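Local atomic coordinates of Lmaj004144AAA protein (Leishmania major, PDB entry 1Y63), a protein that probably transfers phosphate between nucleoside triphosphates and monophosphates as an adenylate kinase of the AK6 subfamily, with ATPase activity thought to serve 18S rRNA maturation. Residues V106-T111 with E133-C138; N12-G17 with R99-V104. All coordinates share one frame; numbering follows the deposited sequence.

Contact 1: residues V106-T111 with E133-C138; sequences VLHTST and EAEIQC
His108 and Glu135 meet through a single carboxylate oxygen. In Glu135, chi1 (178°) sends CG away from the backbone N, and the bend at chi2 (67°) brings CD toward His108 and Thr109. The imidazole presents an edge: His108 ND1 donates to Glu135 OE2 at 2.7 Å, with the oxygen almost in the ring plane, while ring and carboxylate planes stand 64° apart. Glu135 OE2 also accepts from Thr109 N at 3.1 Å, and the two donors reach it from opposite faces of the carboxylate, a double grip that should limit its rotation. Glu135 OE1 accepts from a water, 2.6 Å away, that also donates to Leu107 O, and from Thr18 of the nucleotide-binding loop. A second carboxylate, Glu141, bonds His108 NE2, so acceptors at both ring nitrogens probably favour a protonated imidazole. Cys138, near the ring, forms the Schellman turn that closes helix 125-136. The contact thus ties the C-terminal end of strand 103-108 to that helix end, with Leu114 of helix 111-120 against Glu135, helix 139-147 supplying Glu141, and strand 153-157 packing beside His108.

Contact 2: residues N12-G17 with R99-V104; sequences NILITG and RWFHMV
The ring and backbone N of His102 grip the backbone N and O of Asn12. In His102, chi1 (-51°) sets CG beside the backbone N, and chi2 (99°) turns the ring so that ND1 faces Asn12 N. Asn12 N donates to His102 ND1 at 2.9 Å, nearly straight and close to the ring plane; ND1 acts here as acceptor, consistent with its carrying no proton. In return His102 N donates to Asn12 O, also at 2.9 Å. The Asn12 side chain, its CG anti to the carbonyl carbon (chi1 -67°), turns to the residues before His102, where Asn12 ND2 bonds Trp100 O at 2.8 Å, the acceptor lying in the amide plane and the donor in the carbonyl plane. Its remaining polar needs are met by Met80 O on ND2 and His86 on OD1.

Phe101 lies against the neighbouring stretch of strand. Leu14 CB sits over the centre of one ring face, 3.8 Å from the centroid, in a CH-pi contact, while Trp100 CB covers the opposite face near the rim. Further along, Leu14 CD2 and Val104 CG1 lie 4.1 Å apart, their side chains side by side and pointing the same way. On the other face of the sheet Ile13 CG1 meets Met103 CB, where Ile171 of helix 161-178 touches both residues. Leu14 N bonds Met103 O at 2.9 Å, and Leu14 and Val104 form a parallel bridge. The contact joins the central strand 12-16 and its neighbour 103-108 in a five-stranded parallel P-loop NTPase sheet, in which strand 12-16 leads directly into the nucleotide-binding loop.

Overall arrangement
Contact 2 and contact 1 follow one another along strand 103-108, their centres about 18 Å apart, contact 2 at its start and contact 1 at its C-terminal end. They join through the same strand pair: Leu107 N lies 3.0 Å from Thr16 O, a probable hydrogen bond, and Leu107 CD1 packs 3.8 Å from Ile15 CG2. Both lead to the nucleotide pocket. Strand 12-16 runs into the P-loop, where Gly17 O bonds Lys23, an ADP-binding residue, and the Leu107 side chain approaches the bound ADP, nearest atoms about 6 Å apart. Contact 2 belongs to the buried sheet, whereas contact 1 is partly buried beside the pocket, its Leu107 side chain about 4 Å, between nearest atoms, from that of ADP-binding Asn158.

Contact 1: residues V106-T111 with E133-C138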
loop_
_atom_site.group_PDB
_atom_site.type_symbol
_atom_site.label_atom_id
_atom_site.label_comp_id
_atom_site.label_asym_id
_atom_site.label_seq_id
_atom_site.Cartn_x
_atom_site.Cartn_y
_atom_site.Cartn_z
ATOM N N VAL A 106 -5.129 -5.335 -0.053
ATOM C CA VAL A 106 -3.992 -6.060 0.520
ATOM C C VAL A 106 -3.570 -7.115 -0.495
ATOM O O VAL A 106 -4.384 -7.964 -0.876
ATOM C CB VAL A 106 -4.372 -6.775 1.843
ATOM C CG1 VAL A 106 -3.164 -7.545 2.417
ATOM C CG2 VAL A 106 -4.932 -5.846 2.881
ATOM N N LEU A 107 -2.285 -7.079 -0.872
ATOM C CA LEU A 107 -1.716 -8.008 -1.824
ATOM C C LEU A 107 -1.016 -9.158 -1.113
ATOM O O LEU A 107 -0.325 -8.954 -0.128
ATOM C CB LEU A 107 -0.729 -7.306 -2.756
ATOM C CG LEU A 107 -1.262 -6.070 -3.503
ATOM C CD1 LEU A 107 -0.203 -5.475 -4.425
ATOM C CD2 LEU A 107 -2.484 -6.452 -4.242
ATOM N N HIS A 108 -1.242 -10.360 -1.643
ATOM C CA HIS A 108 -0.535 -11.568 -1.243
ATOM C C HIS A 108 0.221 -12.156 -2.405
ATOM O O HIS A 108 -0.151 -11.953 -3.563
ATOM C CB HIS A 108 -1.532 -12.595 -0.715
ATOM C CG HIS A 108 -1.994 -12.310 0.678
ATOM N ND1 HIS A 108 -1.132 -12.318 1.754
ATOM C CD2 HIS A 108 -3.220 -12.047 1.178
ATOM C CE1 HIS A 108 -1.815 -12.067 2.859
ATOM N NE2 HIS A 108 -3.085 -11.915 2.539
ATOM N N THR A 109 1.275 -12.909 -2.109
ATOM C CA THR A 109 2.063 -13.552 -3.150
ATOM C C THR A 109 2.507 -14.913 -2.606
ATOM O O THR A 109 2.881 -15.015 -1.423
ATOM C CB THR A 109 3.283 -12.666 -3.519
ATOM O OG1 THR A 109 2.832 -11.365 -3.953
ATOM C CG2 THR A 109 4.108 -13.233 -4.623
ATOM N N SER A 110 2.434 -15.949 -3.435
ATOM C CA SER A 110 2.883 -17.278 -3.035
ATOM C C SER A 110 4.337 -17.230 -2.621
ATOM O O SER A 110 5.098 -16.431 -3.123
ATOM C CB SER A 110 2.692 -18.268 -4.187
ATOM O OG SER A 110 1.319 -18.339 -4.565
ATOM N N THR A 111 4.739 -18.112 -1.714
ATOM C CA THR A 111 6.092 -18.016 -1.162
ATOM C C THR A 111 7.174 -18.165 -2.244
ATOM O O THR A 111 8.163 -17.408 -2.260
ATOM C CB THR A 111 6.299 -18.994 0.031
ATOM O OG1 THR A 111 7.700 -19.154 0.288
ATOM C CG2 THR A 111 5.737 -20.293 -0.274
ATOM N N GLU A 133 8.769 -14.531 6.160
ATOM C CA GLU A 133 8.071 -14.922 7.381
ATOM C C GLU A 133 6.867 -13.992 7.601
ATOM O O GLU A 133 5.792 -14.459 7.974
ATOM C CB GLU A 133 9.050 -14.870 8.561
ATOM C CG GLU A 133 8.451 -15.218 9.916
ATOM C CD GLU A 133 7.928 -16.623 10.019
ATOM O OE1 GLU A 133 8.039 -17.418 9.048
ATOM O OE2 GLU A 133 7.406 -16.935 11.105
ATOM N N ALA A 134 7.041 -12.701 7.340
ATOM C CA ALA A 134 5.918 -11.738 7.517
ATOM C C ALA A 134 4.739 -12.099 6.615
ATOM O O ALA A 134 3.573 -11.989 7.012
ATOM C CB ALA A 134 6.369 -10.337 7.262
ATOM N N GLU A 135 5.031 -12.557 5.405
ATOM C CA GLU A 135 3.971 -12.955 4.482
ATOM C C GLU A 135 3.270 -14.219 4.956
ATOM O O GLU A 135 2.042 -14.292 4.969
ATOM C CB GLU A 135 4.525 -13.090 3.065
ATOM C CG GLU A 135 3.529 -13.553 2.000
ATOM C CD GLU A 135 2.413 -12.569 1.692
ATOM O OE1 GLU A 135 2.495 -11.390 2.116
ATOM O OE2 GLU A 135 1.424 -13.000 1.017
ATOM N N ILE A 136 4.048 -15.199 5.397
ATOM C CA ILE A 136 3.480 -16.455 5.939
ATOM C C ILE A 136 2.605 -16.185 7.163
ATOM O O ILE A 136 1.577 -16.870 7.371
ATOM C CB ILE A 136 4.606 -17.454 6.323
ATOM C CG1 ILE A 136 5.398 -17.851 5.077
ATOM C CG2 ILE A 136 4.020 -18.700 6.973
ATOM C CD1 ILE A 136 6.753 -18.401 5.402
ATOM N N GLN A 137 2.994 -15.205 7.978
ATOM C CA GLN A 137 2.251 -14.881 9.208
ATOM C C GLN A 137 1.098 -13.903 8.960
ATOM O O GLN A 137 0.399 -13.532 9.898
ATOM C CB GLN A 137 3.182 -14.331 10.291
ATOM C CG GLN A 137 4.278 -15.308 10.748
ATOM C CD GLN A 137 3.730 -16.554 11.413
ATOM O OE1 GLN A 137 2.601 -16.567 11.898
ATOM N NE2 GLN A 137 4.532 -17.622 11.437
ATOM N N CYS A 138 0.877 -13.533 7.700
ATOM C CA CYS A 138 -0.211 -12.601 7.289
ATOM C C CYS A 138 -0.194 -11.286 8.061
ATOM O O CYS A 138 -1.240 -10.737 8.374
ATOM C CB CYS A 138 -1.587 -13.259 7.403
ATOM S SG CYS A 138 -1.810 -14.666 6.309
HETATM O O HOH W 1 0.886 -9.290 2.242
#

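Contact 2: residues N12-G17 with R99-V104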
loop_
_atom_site.group_PDB
_atom_site.type_symbol
_atom_site.label_atom_id
_atom_site.label_comp_id
_atom_site.label_asym_id
_atom_site.label_seq_id
_atom_site.Cartn_x
_atom_site.Cartn_y
_atom_site.Cartn_z
ATOM N N ASN A 12 -9.636 7.926 -2.559
ATOM C CA ASN A 12 -8.308 7.514 -2.079
ATOM C C ASN A 12 -8.272 6.018 -1.851
ATOM O O ASN A 12 -9.142 5.475 -1.193
ATOM C CB ASN A 12 -7.956 8.209 -0.777
ATOM C CG ASN A 12 -7.772 9.699 -0.931
ATOM O OD1 ASN A 12 -7.403 10.181 -1.997
ATOM N ND2 ASN A 12 -8.023 10.441 0.146
ATOM N N ILE A 13 -7.244 5.384 -2.395
ATOM C CA ILE A 13 -7.005 3.944 -2.254
ATOM C C ILE A 13 -5.665 3.708 -1.588
ATOM O O ILE A 13 -4.688 4.412 -1.883
ATOM C CB ILE A 13 -6.979 3.274 -3.647
ATOM C CG1 ILE A 13 -8.289 3.545 -4.399
ATOM C CG2 ILE A 13 -6.667 1.764 -3.531
ATOM C CD1 ILE A 13 -8.204 3.084 -5.832
ATOM N N LEU A 14 -5.608 2.725 -0.685
ATOM C CA LEU A 14 -4.361 2.259 -0.116
ATOM C C LEU A 14 -4.075 0.879 -0.654
ATOM O O LEU A 14 -4.940 0.026 -0.643
ATOM C CB LEU A 14 -4.448 2.196 1.406
ATOM C CG LEU A 14 -3.234 1.616 2.158
ATOM C CD1 LEU A 14 -1.990 2.444 1.890
ATOM C CD2 LEU A 14 -3.562 1.553 3.645
ATOM N N ILE A 15 -2.853 0.697 -1.175
ATOM C CA ILE A 15 -2.332 -0.621 -1.567
ATOM C C ILE A 15 -1.257 -0.997 -0.545
ATOM O O ILE A 15 -0.259 -0.283 -0.371
ATOM C CB ILE A 15 -1.719 -0.642 -2.990
ATOM C CG1 ILE A 15 -2.599 0.069 -4.032
ATOM C CG2 ILE A 15 -1.408 -2.075 -3.386
ATOM C CD1 ILE A 15 -3.958 -0.484 -4.217
ATOM N N THR A 16 -1.486 -2.087 0.167
ATOM C CA THR A 16 -0.564 -2.526 1.202
ATOM C C THR A 16 -0.280 -4.039 1.028
ATOM O O THR A 16 -0.819 -4.681 0.113
ATOM C CB THR A 16 -1.105 -2.151 2.597
ATOM O OG1 THR A 16 -0.085 -2.365 3.583
ATOM C CG2 THR A 16 -2.364 -2.989 2.977
ATOM N N GLY A 17 0.611 -4.586 1.842
ATOM C CA GLY A 17 1.135 -5.913 1.620
ATOM C C GLY A 17 2.613 -5.964 1.926
ATOM O O GLY A 17 3.309 -4.946 1.910
ATOM N N ARG A 99 -10.292 8.052 8.001
ATOM C CA ARG A 99 -10.869 9.168 7.278
ATOM C C ARG A 99 -10.355 9.297 5.831
ATOM O O ARG A 99 -11.098 9.757 4.938
ATOM C CB ARG A 99 -10.548 10.456 8.058
ATOM C CG ARG A 99 -10.944 11.749 7.385
ATOM C CD ARG A 99 -10.847 12.911 8.328
ATOM N NE ARG A 99 -9.538 12.992 8.952
ATOM C CZ ARG A 99 -8.477 13.581 8.410
ATOM N NH1 ARG A 99 -8.560 14.172 7.220
ATOM N NH2 ARG A 99 -7.320 13.560 9.044
ATOM N N TRP A 100 -9.089 8.957 5.620
ATOM C CA TRP A 100 -8.452 9.181 4.308
ATOM C C TRP A 100 -8.932 8.239 3.234
ATOM O O TRP A 100 -8.994 8.632 2.071
ATOM C CB TRP A 100 -6.953 9.016 4.414
ATOM C CG TRP A 100 -6.200 10.125 5.092
ATOM C CD1 TRP A 100 -6.682 11.311 5.550
ATOM C CD2 TRP A 100 -4.803 10.124 5.369
ATOM N NE1 TRP A 100 -5.665 12.058 6.090
ATOM C CE2 TRP A 100 -4.498 11.352 5.983
ATOM C CE3 TRP A 100 -3.767 9.208 5.122
ATOM C CZ2 TRP A 100 -3.217 11.675 6.381
ATOM C CZ3 TRP A 100 -2.496 9.540 5.509
ATOM C CH2 TRP A 100 -2.230 10.739 6.134
ATOM N N PHE A 101 -9.256 6.989 3.589
ATOM C CA PHE A 101 -9.342 5.924 2.580
ATOM C C PHE A 101 -10.739 5.390 2.307
ATOM O O PHE A 101 -11.527 5.140 3.234
ATOM C CB PHE A 101 -8.393 4.762 2.926
ATOM C CG PHE A 101 -6.939 5.140 2.807
ATOM C CD1 PHE A 101 -6.424 5.494 1.571
ATOM C CD2 PHE A 101 -6.119 5.202 3.902
ATOM C CE1 PHE A 101 -5.132 5.871 1.423
ATOM C CE2 PHE A 101 -4.793 5.584 3.760
ATOM C CZ PHE A 101 -4.299 5.891 2.512
ATOM N N HIS A 102 -11.014 5.187 1.018
ATOM C CA HIS A 102 -12.273 4.594 0.568
ATOM C C HIS A 102 -12.161 3.141 0.187
ATOM O O HIS A 102 -13.178 2.495 0.015
ATOM C CB HIS A 102 -12.830 5.393 -0.592
ATOM C CG HIS A 102 -12.893 6.841 -0.294
ATOM N ND1 HIS A 102 -11.931 7.728 -0.722
ATOM C CD2 HIS A 102 -13.735 7.542 0.500
ATOM C CE1 HIS A 102 -12.215 8.931 -0.252
ATOM N NE2 HIS A 102 -13.301 8.843 0.501
ATOM N N MET A 103 -10.925 2.663 0.034
ATOM C CA MET A 103 -10.618 1.302 -0.338
ATOM C C MET A 103 -9.216 0.958 0.168
ATOM O O MET A 103 -8.288 1.794 0.089
ATOM C CB MET A 103 -10.680 1.126 -1.866
ATOM C CG MET A 103 -10.551 -0.285 -2.317
ATOM S SD MET A 103 -10.408 -0.343 -4.125
ATOM C CE MET A 103 -11.709 0.706 -4.623
ATOM N N VAL A 104 -9.051 -0.263 0.684
ATOM C CA VAL A 104 -7.734 -0.759 1.081
ATOM C C VAL A 104 -7.549 -2.102 0.409
ATOM O O VAL A 104 -8.391 -2.971 0.540
ATOM C CB VAL A 104 -7.599 -0.907 2.599
ATOM C CG1 VAL A 104 -6.266 -1.513 2.986
ATOM C CG2 VAL A 104 -7.771 0.462 3.253
#